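Local coordinates for putative Nitroreductase (Anabaena variabilis ATCC 29413, PDB 3EO7), which binds flavin mononucleotide and probably acts as an FMN-dependent oxidoreductase of the nitroreductase type, at residues H6-K18 with T260-F274. Numbering follows the deposited sequence.
Sequences HQSIAQHYHERTK and TNYPQVPDGELLKYF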
loop_
_atom_site.group_PDB
_atom_site.type_symbol
_atom_site.label_atom_id
_atom_site.label_comp_id
_atom_site.label_asym_id
_atom_site.label_seq_id
_atom_site.Cartn_x
_atom_site.Cartn_y
_atom_site.Cartn_z
ATOM N N HIS A 6 -28.974 -7.865 3.959
ATOM C CA HIS A 6 -28.055 -9.044 3.875
ATOM C C HIS A 6 -26.639 -8.563 3.552
ATOM O O HIS A 6 -26.460 -7.656 2.737
ATOM C CB HIS A 6 -28.511 -10.042 2.794
ATOM C CG HIS A 6 -27.769 -11.350 2.821
ATOM N ND1 HIS A 6 -26.473 -11.486 2.364
ATOM C CD2 HIS A 6 -28.152 -12.585 3.232
ATOM C CE1 HIS A 6 -26.083 -12.742 2.514
ATOM N NE2 HIS A 6 -27.085 -13.432 3.035
ATOM N N GLN A 7 -25.660 -9.183 4.190
ATOM C CA GLN A 7 -24.262 -8.829 3.984
ATOM C C GLN A 7 -23.868 -9.131 2.529
ATOM O O GLN A 7 -24.402 -10.058 1.919
ATOM C CB GLN A 7 -23.349 -9.646 4.903
ATOM C CG GLN A 7 -23.373 -9.267 6.371
ATOM C CD GLN A 7 -22.120 -9.740 7.118
ATOM O OE1 GLN A 7 -21.499 -10.752 6.763
ATOM N NE2 GLN A 7 -21.734 -8.988 8.151
ATOM N N SER A 8 -22.936 -8.359 1.992
ATOM C CA SER A 8 -22.401 -8.664 0.678
ATOM C C SER A 8 -21.114 -9.469 0.915
ATOM O O SER A 8 -20.626 -9.583 2.055
ATOM C CB SER A 8 -22.140 -7.396 -0.141
ATOM O OG SER A 8 -21.092 -6.666 0.439
ATOM N N ILE A 9 -20.540 -9.975 -0.173
ATOM C CA ILE A 9 -19.389 -10.868 -0.077
ATOM C C ILE A 9 -18.177 -10.211 0.588
ATOM O O ILE A 9 -17.469 -10.880 1.317
ATOM C CB ILE A 9 -19.053 -11.538 -1.464
ATOM C CG1 ILE A 9 -17.967 -12.637 -1.308
ATOM C CG2 ILE A 9 -18.671 -10.473 -2.481
ATOM C CD1 ILE A 9 -18.337 -13.826 -0.408
ATOM N N ALA A 10 -17.946 -8.910 0.392
ATOM C CA ALA A 10 -16.813 -8.245 1.073
ATOM C C ALA A 10 -16.986 -8.231 2.609
ATOM O O ALA A 10 -16.017 -8.417 3.355
ATOM C CB ALA A 10 -16.617 -6.845 0.538
ATOM N N GLN A 11 -18.217 -7.999 3.074
ATOM C CA GLN A 11 -18.510 -8.065 4.516
ATOM C C GLN A 11 -18.306 -9.478 5.065
ATOM O O GLN A 11 -17.702 -9.661 6.133
ATOM C CB GLN A 11 -19.921 -7.573 4.806
ATOM C CG GLN A 11 -20.110 -6.098 4.509
ATOM C CD GLN A 11 -21.547 -5.706 4.617
ATOM O OE1 GLN A 11 -22.388 -6.083 3.791
ATOM N NE2 GLN A 11 -21.853 -4.942 5.647
ATOM N N HIS A 12 -18.734 -10.482 4.306
ATOM C CA HIS A 12 -18.585 -11.887 4.702
ATOM C C HIS A 12 -17.096 -12.251 4.770
ATOM O O HIS A 12 -16.640 -12.866 5.745
ATOM C CB HIS A 12 -19.337 -12.773 3.701
ATOM C CG HIS A 12 -19.277 -14.241 3.994
ATOM N ND1 HIS A 12 -19.904 -14.799 5.093
ATOM C CD2 HIS A 12 -18.736 -15.273 3.298
ATOM C CE1 HIS A 12 -19.709 -16.107 5.081
ATOM N NE2 HIS A 12 -19.027 -16.421 3.996
ATOM N N TYR A 13 -16.374 -11.897 3.716
ATOM C CA TYR A 13 -14.920 -12.093 3.650
ATOM C C TYR A 13 -14.266 -11.471 4.913
ATOM O O TYR A 13 -13.463 -12.095 5.610
ATOM C CB TYR A 13 -14.303 -11.487 2.341
ATOM C CG TYR A 13 -12.805 -11.576 2.441
ATOM C CD1 TYR A 13 -12.134 -12.727 2.077
ATOM C CD2 TYR A 13 -12.089 -10.567 3.028
ATOM C CE1 TYR A 13 -10.777 -12.873 2.294
ATOM C CE2 TYR A 13 -10.715 -10.690 3.266
ATOM C CZ TYR A 13 -10.054 -11.847 2.898
ATOM O OH TYR A 13 -8.689 -11.968 3.174
ATOM N N HIS A 14 -14.617 -10.230 5.199
ATOM C CA HIS A 14 -14.032 -9.540 6.344
ATOM C C HIS A 14 -14.312 -10.287 7.647
ATOM O O HIS A 14 -13.414 -10.573 8.418
ATOM C CB HIS A 14 -14.541 -8.118 6.446
ATOM C CG HIS A 14 -13.697 -7.276 7.345
ATOM N ND1 HIS A 14 -12.414 -6.914 7.007
ATOM C CD2 HIS A 14 -13.927 -6.780 8.583
ATOM C CE1 HIS A 14 -11.901 -6.199 7.995
ATOM N NE2 HIS A 14 -12.797 -6.095 8.957
ATOM N N GLU A 15 -15.569 -10.654 7.848
ATOM C CA GLU A 15 -15.970 -11.363 9.046
ATOM C C GLU A 15 -15.199 -12.680 9.189
ATOM O O GLU A 15 -14.681 -13.008 10.270
ATOM C CB GLU A 15 -17.479 -11.626 8.997
ATOM C CG GLU A 15 -18.017 -12.261 10.281
ATOM C CD GLU A 15 -17.842 -11.361 11.538
ATOM O OE1 GLU A 15 -17.771 -10.127 11.385
ATOM O OE2 GLU A 15 -17.785 -11.898 12.672
ATOM N N ARG A 16 -15.109 -13.427 8.103
ATOM C CA ARG A 16 -14.397 -14.706 8.103
ATOM C C ARG A 16 -12.889 -14.661 8.317
ATOM O O ARG A 16 -12.267 -15.695 8.646
ATOM C CB ARG A 16 -14.735 -15.490 6.821
ATOM C CG ARG A 16 -16.160 -16.006 6.994
ATOM C CD ARG A 16 -16.583 -17.015 6.131
ATOM N NE ARG A 16 -15.675 -18.153 5.958
ATOM C CZ ARG A 16 -15.804 -18.922 4.889
ATOM N NH1 ARG A 16 -16.775 -18.656 4.037
ATOM N NH2 ARG A 16 -14.981 -19.923 4.650
ATOM N N THR A 17 -12.311 -13.491 8.201
ATOM C CA THR A 17 -10.861 -13.334 8.289
ATOM C C THR A 17 -10.379 -12.561 9.519
ATOM O O THR A 17 -9.194 -12.284 9.669
ATOM C CB THR A 17 -10.303 -12.716 6.994
ATOM O OG1 THR A 17 -10.991 -11.503 6.667
ATOM C CG2 THR A 17 -10.459 -13.727 5.832
ATOM N N LYS A 18 -11.319 -12.232 10.394
ATOM C CA LYS A 18 -10.989 -11.568 11.657
ATOM C C LYS A 18 -10.258 -12.585 12.524
ATOM O O LYS A 18 -10.361 -13.793 12.291
ATOM C CB LYS A 18 -12.286 -11.197 12.384
ATOM C CG LYS A 18 -13.146 -10.154 11.676
ATOM C CD LYS A 18 -14.340 -9.707 12.469
ATOM C CE LYS A 18 -15.031 -8.524 11.808
ATOM N NZ LYS A 18 -16.332 -8.136 12.494
ATOM N N THR A 260 -24.835 -10.137 -2.828
ATOM C CA THR A 260 -25.419 -10.581 -1.589
ATOM C C THR A 260 -25.871 -12.048 -1.660
ATOM O O THR A 260 -26.153 -12.645 -0.636
ATOM C CB THR A 260 -26.605 -9.658 -1.200
ATOM O OG1 THR A 260 -27.542 -9.622 -2.258
ATOM C CG2 THR A 260 -26.129 -8.212 -0.948
ATOM N N ASN A 261 -25.897 -12.659 -2.847
ATOM C CA ASN A 261 -26.378 -14.053 -2.986
ATOM C C ASN A 261 -25.250 -15.092 -3.085
ATOM O O ASN A 261 -25.335 -16.062 -3.838
ATOM C CB ASN A 261 -27.319 -14.179 -4.196
ATOM C CG ASN A 261 -28.113 -15.499 -4.205
ATOM O OD1 ASN A 261 -28.273 -16.155 -3.173
ATOM N ND2 ASN A 261 -28.625 -15.878 -5.377
ATOM N N TYR A 262 -24.235 -14.942 -2.247
ATOM C CA TYR A 262 -23.073 -15.826 -2.304
ATOM C C TYR A 262 -23.410 -17.186 -1.672
ATOM O O TYR A 262 -24.222 -17.267 -0.743
ATOM C CB TYR A 262 -21.846 -15.199 -1.636
ATOM C CG TYR A 262 -22.096 -14.675 -0.257
ATOM C CD1 TYR A 262 -21.950 -15.489 0.862
ATOM C CD2 TYR A 262 -22.476 -13.355 -0.050
ATOM C CE1 TYR A 262 -22.189 -15.001 2.122
ATOM C CE2 TYR A 262 -22.705 -12.865 1.224
ATOM C CZ TYR A 262 -22.567 -13.689 2.303
ATOM O OH TYR A 262 -22.808 -13.223 3.581
ATOM N N PRO A 263 -22.764 -18.253 -2.169
ATOM C CA PRO A 263 -22.988 -19.568 -1.610
ATOM C C PRO A 263 -22.114 -19.750 -0.388
ATOM O O PRO A 263 -21.391 -18.832 0.021
ATOM C CB PRO A 263 -22.548 -20.502 -2.731
ATOM C CG PRO A 263 -21.469 -19.745 -3.441
ATOM C CD PRO A 263 -21.780 -18.283 -3.267
ATOM N N GLN A 264 -22.203 -20.919 0.225
ATOM C CA GLN A 264 -21.342 -21.200 1.358
ATOM C C GLN A 264 -20.004 -21.592 0.744
ATOM O O GLN A 264 -19.938 -22.520 -0.068
ATOM C CB GLN A 264 -21.940 -22.271 2.289
ATOM C CG GLN A 264 -23.015 -21.677 3.253
ATOM C CD GLN A 264 -22.511 -20.422 4.013
ATOM O OE1 GLN A 264 -23.102 -19.333 3.907
ATOM N NE2 GLN A 264 -21.387 -20.563 4.731
ATOM N N VAL A 265 -18.965 -20.818 1.057
ATOM C CA VAL A 265 -17.634 -21.026 0.483
ATOM C C VAL A 265 -16.718 -21.578 1.558
ATOM O O VAL A 265 -16.442 -20.895 2.533
ATOM C CB VAL A 265 -17.053 -19.702 -0.087
ATOM C CG1 VAL A 265 -15.688 -19.947 -0.718
ATOM C CG2 VAL A 265 -18.057 -19.106 -1.087
ATOM N N PRO A 266 -16.284 -22.832 1.410
ATOM C CA PRO A 266 -15.399 -23.444 2.416
ATOM C C PRO A 266 -14.112 -22.698 2.693
ATOM O O PRO A 266 -13.568 -22.014 1.822
ATOM C CB PRO A 266 -15.083 -24.802 1.813
ATOM C CG PRO A 266 -16.312 -25.121 0.990
ATOM C CD PRO A 266 -16.665 -23.798 0.367
ATOM N N ASP A 267 -13.617 -22.817 3.923
ATOM C CA ASP A 267 -12.353 -22.218 4.248
ATOM C C ASP A 267 -11.327 -22.731 3.262
ATOM O O ASP A 267 -11.323 -23.920 2.925
ATOM C CB ASP A 267 -11.883 -22.626 5.653
ATOM C CG ASP A 267 -12.661 -21.976 6.762
ATOM O OD1 ASP A 267 -13.322 -20.939 6.587
ATOM O OD2 ASP A 267 -12.566 -22.514 7.878
ATOM N N GLY A 268 -10.422 -21.850 2.846
ATOM C CA GLY A 268 -9.365 -22.200 1.889
ATOM C C GLY A 268 -9.743 -21.864 0.462
ATOM O O GLY A 268 -8.874 -21.754 -0.396
ATOM N N GLU A 269 -11.047 -21.722 0.217
ATOM C CA GLU A 269 -11.544 -21.408 -1.115
ATOM C C GLU A 269 -12.052 -19.983 -1.214
ATOM O O GLU A 269 -12.386 -19.499 -2.289
ATOM C CB GLU A 269 -12.674 -22.388 -1.418
ATOM C CG GLU A 269 -12.221 -23.875 -1.396
ATOM C CD GLU A 269 -13.316 -24.877 -1.580
ATOM O OE1 GLU A 269 -14.454 -24.506 -1.859
ATOM O OE2 GLU A 269 -13.040 -26.102 -1.413
ATOM N N LEU A 270 -12.091 -19.275 -0.080
ATOM C CA LEU A 270 -12.664 -17.960 -0.039
ATOM C C LEU A 270 -11.834 -16.859 -0.679
ATOM O O LEU A 270 -12.399 -15.957 -1.309
ATOM C CB LEU A 270 -12.995 -17.627 1.423
ATOM C CG LEU A 270 -13.667 -16.286 1.679
ATOM C CD1 LEU A 270 -15.019 -16.194 1.035
ATOM C CD2 LEU A 270 -13.732 -16.083 3.222
ATOM N N LEU A 271 -10.513 -16.905 -0.528
ATOM C CA LEU A 271 -9.643 -15.885 -1.126
ATOM C C LEU A 271 -9.838 -15.810 -2.654
ATOM O O LEU A 271 -10.100 -14.733 -3.191
ATOM C CB LEU A 271 -8.162 -16.189 -0.843
ATOM C CG LEU A 271 -7.179 -15.102 -1.320
ATOM C CD1 LEU A 271 -5.923 -15.090 -0.455
ATOM C CD2 LEU A 271 -6.812 -15.243 -2.794
ATOM N N LYS A 272 -9.737 -16.937 -3.355
ATOM C CA LYS A 272 -9.866 -16.890 -4.817
ATOM C C LYS A 272 -11.298 -16.570 -5.236
ATOM O O LYS A 272 -11.514 -15.813 -6.203
ATOM C CB LYS A 272 -9.329 -18.149 -5.498
ATOM C CG LYS A 272 -7.820 -18.278 -5.331
ATOM C CD LYS A 272 -7.234 -19.428 -6.159
ATOM C CE LYS A 272 -5.769 -19.680 -5.832
ATOM N NZ LYS A 272 -5.148 -20.656 -6.715
ATOM N N TYR A 273 -12.266 -17.146 -4.519
ATOM C CA TYR A 273 -13.649 -16.801 -4.755
ATOM C C TYR A 273 -13.791 -15.269 -4.671
ATOM O O TYR A 273 -14.331 -14.614 -5.579
ATOM C CB TYR A 273 -14.581 -17.496 -3.758
ATOM C CG TYR A 273 -16.040 -17.158 -4.027
ATOM C CD1 TYR A 273 -16.626 -16.027 -3.473
ATOM C CD2 TYR A 273 -16.826 -17.978 -4.833
ATOM C CE1 TYR A 273 -17.932 -15.697 -3.745
ATOM C CE2 TYR A 273 -18.138 -17.664 -5.078
ATOM C CZ TYR A 273 -18.688 -16.486 -4.552
ATOM O OH TYR A 273 -20.010 -16.164 -4.789
ATOM N N PHE A 274 -13.270 -14.680 -3.594
ATOM C CA PHE A 274 -13.435 -13.246 -3.390
ATOM C C PHE A 274 -12.768 -12.408 -4.497
ATOM O O PHE A 274 -13.389 -11.462 -5.020
ATOM C CB PHE A 274 -12.941 -12.855 -2.010
ATOM C CG PHE A 274 -13.221 -11.435 -1.646
ATOM C CD1 PHE A 274 -14.489 -10.897 -1.767
ATOM C CD2 PHE A 274 -12.220 -10.650 -1.098
ATOM C CE1 PHE A 274 -14.743 -9.563 -1.403
ATOM C CE2 PHE A 274 -12.484 -9.332 -0.702
ATOM C CZ PHE A 274 -13.741 -8.788 -0.886
HETATM O O HOH W 1 -19.653 -18.516 2.478
HETATM O O HOH W 2 -13.630 -18.544 8.250
#
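The carbonyl oxygen of Val265 is gripped by both terminal nitrogens of Arg16. NH1 and NH2 each lie 2.7 Å from Val265 O, and both bonds are bent, with N-H...O angles near 140°. The carbonyl meets the guanidinium end-on, close to its plane. NH2 also forms a salt bridge to Asp267, 2.7 Å from OD1, which it reaches on the anti side of the carboxylate. NH1 makes a longer, straighter bond to NE2 of His12, one turn back on the same helix. A bend at chi3 (48°) turns the guanidinium back toward His12. CD2 of Leu270 covers one guanidinium face.

His12 links this polar cluster to an aromatic one. Its ring forms an offset stack with Tyr262, centroids 4.6 Å apart and planes at 28°. A water bound to His12 NE2 also bonds Pro263 O and Val265 N, tying the ring to the loop. CD1 of Ile9 makes a CH-pi contact over the face of the Tyr262 ring. His6 lies obliquely to that ring.

The contact packs the N-terminal helix 9-16 nearly antiparallel against the start of helix 270-276. The axes of 9-16 and 270-274 come within 11.0 Å of each other. It joins the N-terminal helix to the loop 260-269 and the helix that follows, in a chain with two nitroreductase-family regions.

Deeper in, Phe274 lies across Tyr13. The planes are near parallel but slid apart, so the rings barely overlap. Tyr13 CB instead sits over the Phe274 ring centre, 3.9 Å from its centroid. Ala10 CB approaches Phe274 CZ at 3.8 Å. Leu270 CD2 packs on Tyr13 CD1 as well as on Arg16. The hydroxyl of Tyr13 bonds to the backbone oxygen of Asp179, and the side chain of Tyr13 is about 12 Å from the bound FMN.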